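Local coordinates for 2-dehydropantoate 2-reductase (Porphyromonas gingivalis, PDB 2QYT), which probably catalyses the NADPH-dependent reduction of 2-dehydropantoate (ketopantoate) to (R)-pantoate, the second step of the pathway from 3-methyl-2-oxobutanoate to pantoate, at residues G17-Y22 with V140-R145; V61-D66 with E155-L160. One frame throughout, in Å; residues are numbered along the deposited sequence.

Contact 1: G17-Y22 with V140-R145; sequences GGVGGY and VYISAR. With EDO (1,2-ethanediol), chain G; SO4 (sulfate ion), chain B; SO4 (sulfate ion), chain E.
Val19, Tyr22 and the backbone of Gly18 pack on Val140, Ile142 and Ala144 in an apolar helix-on-sheet contact. It joins the first turn of helix 18-33 to strand 137-148 of the mixed sheet. The short axes pass 7.0 Å apart at 93°, nearly perpendicular. No hydrogen bond crosses. Val19 and Val140 meet tip to tip, with Val19 CG1 3.8 Å from Val140 CG2. The other methyl of Val19, CG2, lies against Ile142 CG2. Ile142 CG1 is anti to the backbone N (chi1 -164°), and CD1 continues the extended chain. Ile142 CD1 comes obliquely to the Tyr22 ring, 3.3 Å from Tyr22 CD2, a tight approach. Tyr22 OH is hydrogen-bonded to Arg65 NH1. Gly18 lies where the backbones come close: Gly18 CA is 3.7 Å from Arg145 N, and Gly18 O faces Ala144 CB.

Gly17 and Gly20 belong to a glycine-rich turn that fits the GxGxxG pattern of Rossmann folds, in keeping with an NADP-dependent enzyme. Gly17 is the N-cap residue. The amides at this helix start hold molecules probably from the crystallisation liquor. An ethanediol O1 accepts from Gly17 N and Gly20 N, the latter at 2.9 Å and 161°. Gly18 N donates to O1 of one of two sulfates over 3.0 Å. The helix dipole would favour such an anion, and the site is consistent with a place for cofactor phosphate.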
loop_
_atom_site.group_PDB
_atom_site.type_symbol
_atom_site.label_atom_id
_atom_site.label_comp_id
_atom_site.label_asym_id
_atom_site.label_seq_id
_atom_site.Cartn_x
_atom_site.Cartn_y
_atom_site.Cartn_z
ATOM N N GLY A 17 -2.595 10.760 2.210
ATOM C CA GLY A 17 -1.437 10.862 3.091
ATOM C C GLY A 17 -0.209 10.690 2.201
ATOM O O GLY A 17 -0.265 10.981 0.974
ATOM N N GLY A 18 0.894 10.202 2.770
ATOM C CA GLY A 18 2.123 10.108 2.002
ATOM C C GLY A 18 1.981 9.331 0.709
ATOM O O GLY A 18 2.414 9.773 -0.356
ATOM N N VAL A 19 1.316 8.184 0.786
ATOM C CA VAL A 19 1.213 7.261 -0.354
ATOM C C VAL A 19 0.175 7.797 -1.372
ATOM O O VAL A 19 0.484 8.001 -2.543
ATOM C CB VAL A 19 0.876 5.820 0.120
ATOM C CG1 VAL A 19 0.456 4.905 -1.102
ATOM C CG2 VAL A 19 2.064 5.225 0.960
ATOM N N GLY A 20 -1.039 8.074 -0.930
ATOM C CA GLY A 20 -2.044 8.597 -1.874
ATOM C C GLY A 20 -1.685 9.971 -2.390
ATOM O O GLY A 20 -1.937 10.296 -3.552
ATOM N N GLY A 21 -1.092 10.801 -1.542
ATOM C CA GLY A 21 -0.766 12.156 -1.943
ATOM C C GLY A 21 0.362 12.189 -2.947
ATOM O O GLY A 21 0.291 12.919 -3.983
ATOM N N TYR A 22 1.415 11.412 -2.692
ATOM C CA TYR A 22 2.452 11.285 -3.673
ATOM C C TYR A 22 1.994 10.689 -5.015
ATOM O O TYR A 22 2.308 11.235 -6.057
ATOM C CB TYR A 22 3.643 10.468 -3.144
ATOM C CG TYR A 22 4.712 10.423 -4.193
ATOM C CD1 TYR A 22 5.541 11.538 -4.402
ATOM C CD2 TYR A 22 4.826 9.330 -5.070
ATOM C CE1 TYR A 22 6.519 11.539 -5.375
ATOM C CE2 TYR A 22 5.812 9.321 -6.087
ATOM C CZ TYR A 22 6.666 10.438 -6.210
ATOM O OH TYR A 22 7.656 10.486 -7.170
ATOM N N VAL A 140 3.453 -0.715 -2.234
ATOM C CA VAL A 140 4.393 0.364 -2.592
ATOM C C VAL A 140 5.596 0.320 -1.666
ATOM O O VAL A 140 5.494 -0.166 -0.547
ATOM C CB VAL A 140 3.694 1.757 -2.610
ATOM C CG1 VAL A 140 2.568 1.781 -3.635
ATOM C CG2 VAL A 140 3.148 2.158 -1.233
ATOM N N TYR A 141 6.765 0.723 -2.164
ATOM C CA TYR A 141 7.928 0.980 -1.325
ATOM C C TYR A 141 8.254 2.451 -1.521
ATOM O O TYR A 141 8.650 2.880 -2.603
ATOM C CB TYR A 141 9.121 0.121 -1.739
ATOM C CG TYR A 141 8.978 -1.338 -1.431
ATOM C CD1 TYR A 141 9.537 -1.872 -0.295
ATOM C CD2 TYR A 141 8.241 -2.176 -2.255
ATOM C CE1 TYR A 141 9.426 -3.252 0.003
ATOM C CE2 TYR A 141 8.104 -3.542 -1.959
ATOM C CZ TYR A 141 8.691 -4.071 -0.835
ATOM O OH TYR A 141 8.543 -5.416 -0.535
ATOM N N ILE A 142 8.032 3.231 -0.477
ATOM C CA ILE A 142 8.110 4.673 -0.581
ATOM C C ILE A 142 8.156 5.222 0.827
ATOM O O ILE A 142 7.453 4.690 1.711
ATOM C CB ILE A 142 6.926 5.304 -1.394
ATOM C CG1 ILE A 142 7.255 6.759 -1.828
ATOM C CG2 ILE A 142 5.527 5.093 -0.701
ATOM C CD1 ILE A 142 6.030 7.553 -2.529
ATOM N N SER A 143 8.992 6.242 1.038
ATOM C CA SER A 143 9.164 6.873 2.337
ATOM C C SER A 143 8.541 8.254 2.343
ATOM O O SER A 143 9.225 9.266 2.227
ATOM C CB SER A 143 10.652 6.997 2.633
ATOM O OG SER A 143 11.208 5.695 2.707
ATOM N N ALA A 144 7.231 8.295 2.499
ATOM C CA ALA A 144 6.448 9.503 2.274
ATOM C C ALA A 144 5.459 9.683 3.389
ATOM O O ALA A 144 4.896 8.705 3.896
ATOM C CB ALA A 144 5.737 9.401 0.969
ATOM N N ARG A 145 5.245 10.939 3.763
ATOM C CA ARG A 145 4.539 11.353 4.981
ATOM C C ARG A 145 3.660 12.555 4.640
ATOM O O ARG A 145 4.182 13.468 4.007
ATOM C CB ARG A 145 5.630 11.885 5.916
ATOM C CG ARG A 145 5.596 11.459 7.337
ATOM C CD ARG A 145 6.938 11.873 8.025
ATOM N NE ARG A 145 7.188 13.325 8.052
ATOM C CZ ARG A 145 8.313 13.926 7.663
ATOM N NH1 ARG A 145 9.355 13.226 7.196
ATOM N NH2 ARG A 145 8.394 15.246 7.755
HETATM C C1 EDO G . -1.420 6.929 2.287
HETATM O O1 EDO G . -2.266 7.938 1.731
HETATM C C2 EDO G . -0.743 7.398 3.576
HETATM O O2 EDO G . 0.555 6.820 3.605
HETATM S S SO4 B . 1.023 9.365 6.368
HETATM O O1 SO4 B . 1.763 8.782 5.268
HETATM O O2 SO4 B . 1.798 9.036 7.570
HETATM O O3 SO4 B . 0.854 10.800 6.233
HETATM O O4 SO4 B . -0.296 8.763 6.434
HETATM S S SO4 E . -4.671 8.854 5.210
HETATM O O1 SO4 E . -4.445 10.252 5.544
HETATM O O2 SO4 E . -3.601 8.014 5.771
HETATM O O3 SO4 E . -5.998 8.501 5.718
HETATM O O4 SO4 E . -4.666 8.665 3.765
#

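Contact 2: V61-D66 with E155-L160; sequences VTPSRD and EADREL. With EDO (1,2-ethanediol), chain J.
An ST turn at Thr62 shapes the loop between strands 58-61 and 66-69, and Asp157 reaches into it from the corner before strand 158-164. Thr62 OG1 lies between its backbone N and carbonyl carbon (chi1 81°), turned back over the loop. There Thr62 OG1 accepts from Ser64 N and, at 3.0 Å, from Arg65 N, the second bond making an ST motif as well. Thr62 N also donates to Arg65 O, closing the loop through the backbone.

Thr62 OG1 also donates to Asp157 OD1 over 2.8 Å, on the syn side but well out of the carboxylate plane. Arg65 forms a salt bridge with this oxygen, side-on, with both NE and NH1 donating to OD1. Arg65 NH1 is 2.9 Å from Asp157 OD1 and uses its anti lone pair. Arg65 NE, at 3.0 Å from Asp157 OD1, comes nearly along the C-O direction. OD1 lies in the guanidinium plane, yet the two flat groups are turned 37° apart. The second oxygen, Asp157 OD2, takes Ser64 OG at 2.8 Å from above the carboxylate plane.

The side chains of Pro63 and Asp157 lie alongside each other, pointing opposite ways. Pro63 CG rests 3.7 Å from Glu155 O, and Pro63 CD is near Ala156 C. An ethanediol, probably from the crystallisation liquor, accepts from Glu159 N and donates to the carbonyls of Asp157 and Glu159.

Four hydrogen bonds thus converge on one carboxylate, three of them on OD1. This fixes the rotation of the acid and ties the loop to the corner. With Arg65 so close, the charged form of Asp157 is probably favoured, even though this is a surface contact.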
loop_
_atom_site.group_PDB
_atom_site.type_symbol
_atom_site.label_atom_id
_atom_site.label_comp_id
_atom_site.label_asym_id
_atom_site.label_seq_id
_atom_site.Cartn_x
_atom_site.Cartn_y
_atom_site.Cartn_z
ATOM N N VAL A 61 7.362 17.839 -1.468
ATOM C CA VAL A 61 8.787 18.142 -1.319
ATOM C C VAL A 61 9.584 16.855 -1.127
ATOM O O VAL A 61 9.205 15.961 -0.382
ATOM C CB VAL A 61 9.111 19.242 -0.218
ATOM C CG1 VAL A 61 8.322 20.527 -0.449
ATOM C CG2 VAL A 61 8.852 18.727 1.234
ATOM N N THR A 62 10.735 16.773 -1.796
ATOM C CA THR A 62 11.571 15.596 -1.711
ATOM C C THR A 62 12.984 16.164 -1.618
ATOM O O THR A 62 13.158 17.396 -1.622
ATOM C CB THR A 62 11.377 14.638 -2.958
ATOM O OG1 THR A 62 12.148 15.120 -4.044
ATOM C CG2 THR A 62 9.890 14.545 -3.451
ATOM N N PRO A 63 13.997 15.304 -1.505
ATOM C CA PRO A 63 15.316 15.908 -1.539
ATOM C C PRO A 63 15.618 16.796 -2.780
ATOM O O PRO A 63 16.367 17.799 -2.663
ATOM C CB PRO A 63 16.291 14.702 -1.445
ATOM C CG PRO A 63 15.526 13.600 -0.807
ATOM C CD PRO A 63 14.037 13.842 -1.298
ATOM N N SER A 64 15.096 16.405 -3.943
ATOM C CA SER A 64 15.462 17.053 -5.199
ATOM C C SER A 64 14.315 17.785 -5.848
ATOM O O SER A 64 14.538 18.501 -6.815
ATOM C CB SER A 64 16.043 16.028 -6.193
ATOM O OG SER A 64 15.020 15.120 -6.660
ATOM N N ARG A 65 13.088 17.654 -5.322
ATOM C CA ARG A 65 11.914 18.245 -5.957
ATOM C C ARG A 65 11.067 19.093 -5.008
ATOM O O ARG A 65 11.033 18.860 -3.816
ATOM C CB ARG A 65 11.002 17.140 -6.609
ATOM C CG ARG A 65 11.663 16.429 -7.818
ATOM C CD ARG A 65 10.790 15.311 -8.326
ATOM N NE ARG A 65 10.845 14.173 -7.427
ATOM C CZ ARG A 65 9.905 13.235 -7.321
ATOM N NH1 ARG A 65 10.071 12.231 -6.452
ATOM N NH2 ARG A 65 8.835 13.279 -8.093
ATOM N N ASP A 66 10.356 20.068 -5.549
ATOM C CA ASP A 66 9.408 20.837 -4.748
ATOM C C ASP A 66 8.367 21.290 -5.730
ATOM O O ASP A 66 8.617 22.207 -6.510
ATOM C CB ASP A 66 10.089 22.053 -4.033
ATOM C CG ASP A 66 9.101 22.872 -3.146
ATOM O OD1 ASP A 66 7.844 22.741 -3.279
ATOM O OD2 ASP A 66 9.572 23.661 -2.308
ATOM N N GLU A 155 11.209 11.474 2.190
ATOM C CA GLU A 155 12.510 11.620 2.739
ATOM C C GLU A 155 13.537 11.063 1.763
ATOM O O GLU A 155 14.722 11.254 1.935
ATOM C CB GLU A 155 12.574 11.015 4.140
ATOM C CG GLU A 155 12.364 9.574 4.194
ATOM C CD GLU A 155 12.549 9.053 5.612
ATOM O OE1 GLU A 155 11.725 9.430 6.496
ATOM O OE2 GLU A 155 13.506 8.273 5.810
ATOM N N ALA A 156 13.062 10.385 0.722
ATOM C CA ALA A 156 13.958 9.939 -0.346
ATOM C C ALA A 156 13.144 9.973 -1.627
ATOM O O ALA A 156 11.947 9.747 -1.590
ATOM C CB ALA A 156 14.499 8.553 -0.084
ATOM N N ASP A 157 13.795 10.248 -2.749
ATOM C CA ASP A 157 13.108 10.232 -4.036
ATOM C C ASP A 157 12.609 8.865 -4.534
ATOM O O ASP A 157 11.557 8.800 -5.182
ATOM C CB ASP A 157 13.989 10.862 -5.104
ATOM C CG ASP A 157 13.839 12.325 -5.156
ATOM O OD1 ASP A 157 12.724 12.818 -5.453
ATOM O OD2 ASP A 157 14.829 12.989 -4.864
ATOM N N ARG A 158 13.344 7.812 -4.219
ATOM C CA ARG A 158 13.070 6.430 -4.639
ATOM C C ARG A 158 11.660 5.988 -4.271
ATOM O O ARG A 158 11.247 6.193 -3.108
ATOM C CB ARG A 158 13.988 5.457 -3.890
ATOM C CG ARG A 158 15.443 5.442 -4.259
ATOM C CD ARG A 158 16.243 4.531 -3.312
ATOM N NE ARG A 158 16.393 5.031 -1.938
ATOM C CZ ARG A 158 17.176 6.042 -1.570
ATOM N NH1 ARG A 158 17.890 6.707 -2.464
ATOM N NH2 ARG A 158 17.234 6.404 -0.294
ATOM N N GLU A 159 10.972 5.333 -5.208
ATOM C CA GLU A 159 9.707 4.644 -4.956
ATOM C C GLU A 159 9.480 3.478 -5.930
ATOM O O GLU A 159 10.019 3.464 -7.042
ATOM C CB GLU A 159 8.518 5.601 -4.864
ATOM C CG GLU A 159 8.066 6.333 -6.151
ATOM C CD GLU A 159 7.532 5.430 -7.277
ATOM O OE1 GLU A 159 7.765 5.804 -8.438
ATOM O OE2 GLU A 159 6.906 4.367 -7.038
ATOM N N LEU A 160 8.700 2.493 -5.482
ATOM C CA LEU A 160 8.325 1.312 -6.261
ATOM C C LEU A 160 6.843 1.105 -6.022
ATOM O O LEU A 160 6.414 1.257 -4.908
ATOM C CB LEU A 160 9.128 0.091 -5.796
ATOM C CG LEU A 160 10.632 0.189 -6.070
ATOM C CD1 LEU A 160 11.430 -0.903 -5.316
ATOM C CD2 LEU A 160 10.887 0.141 -7.603
HETATM C C1 EDO J . 11.527 8.068 -8.364
HETATM O O1 EDO J . 10.713 9.068 -7.775
HETATM C C2 EDO J . 10.686 6.917 -8.863
HETATM O O2 EDO J . 11.073 5.810 -8.041
#

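Contacts 1 and 2 have centres 10 Å apart. Their segments alternate along the chain: 17-22, 61-66, 140-145, then 155-160. All four lie within the N-terminal, Rossmann-type part of the ketopantoate reductase. Strands 137-148 and 158-164 are antiparallel neighbours in the mixed sheet, and Tyr141 N and Leu160 O probably form a hydrogen bond between the contacts, as do Glu155 N and Ser143 O. Ile142 also packs on Glu159. Contact 1 sets the start of helix 18-33 on this sheet, and contact 2 joins the hairpin of strands 58-61 and 66-69 to the corner at 155-157. The putative cofactor turn is thus connected through the sheet to a surface loop.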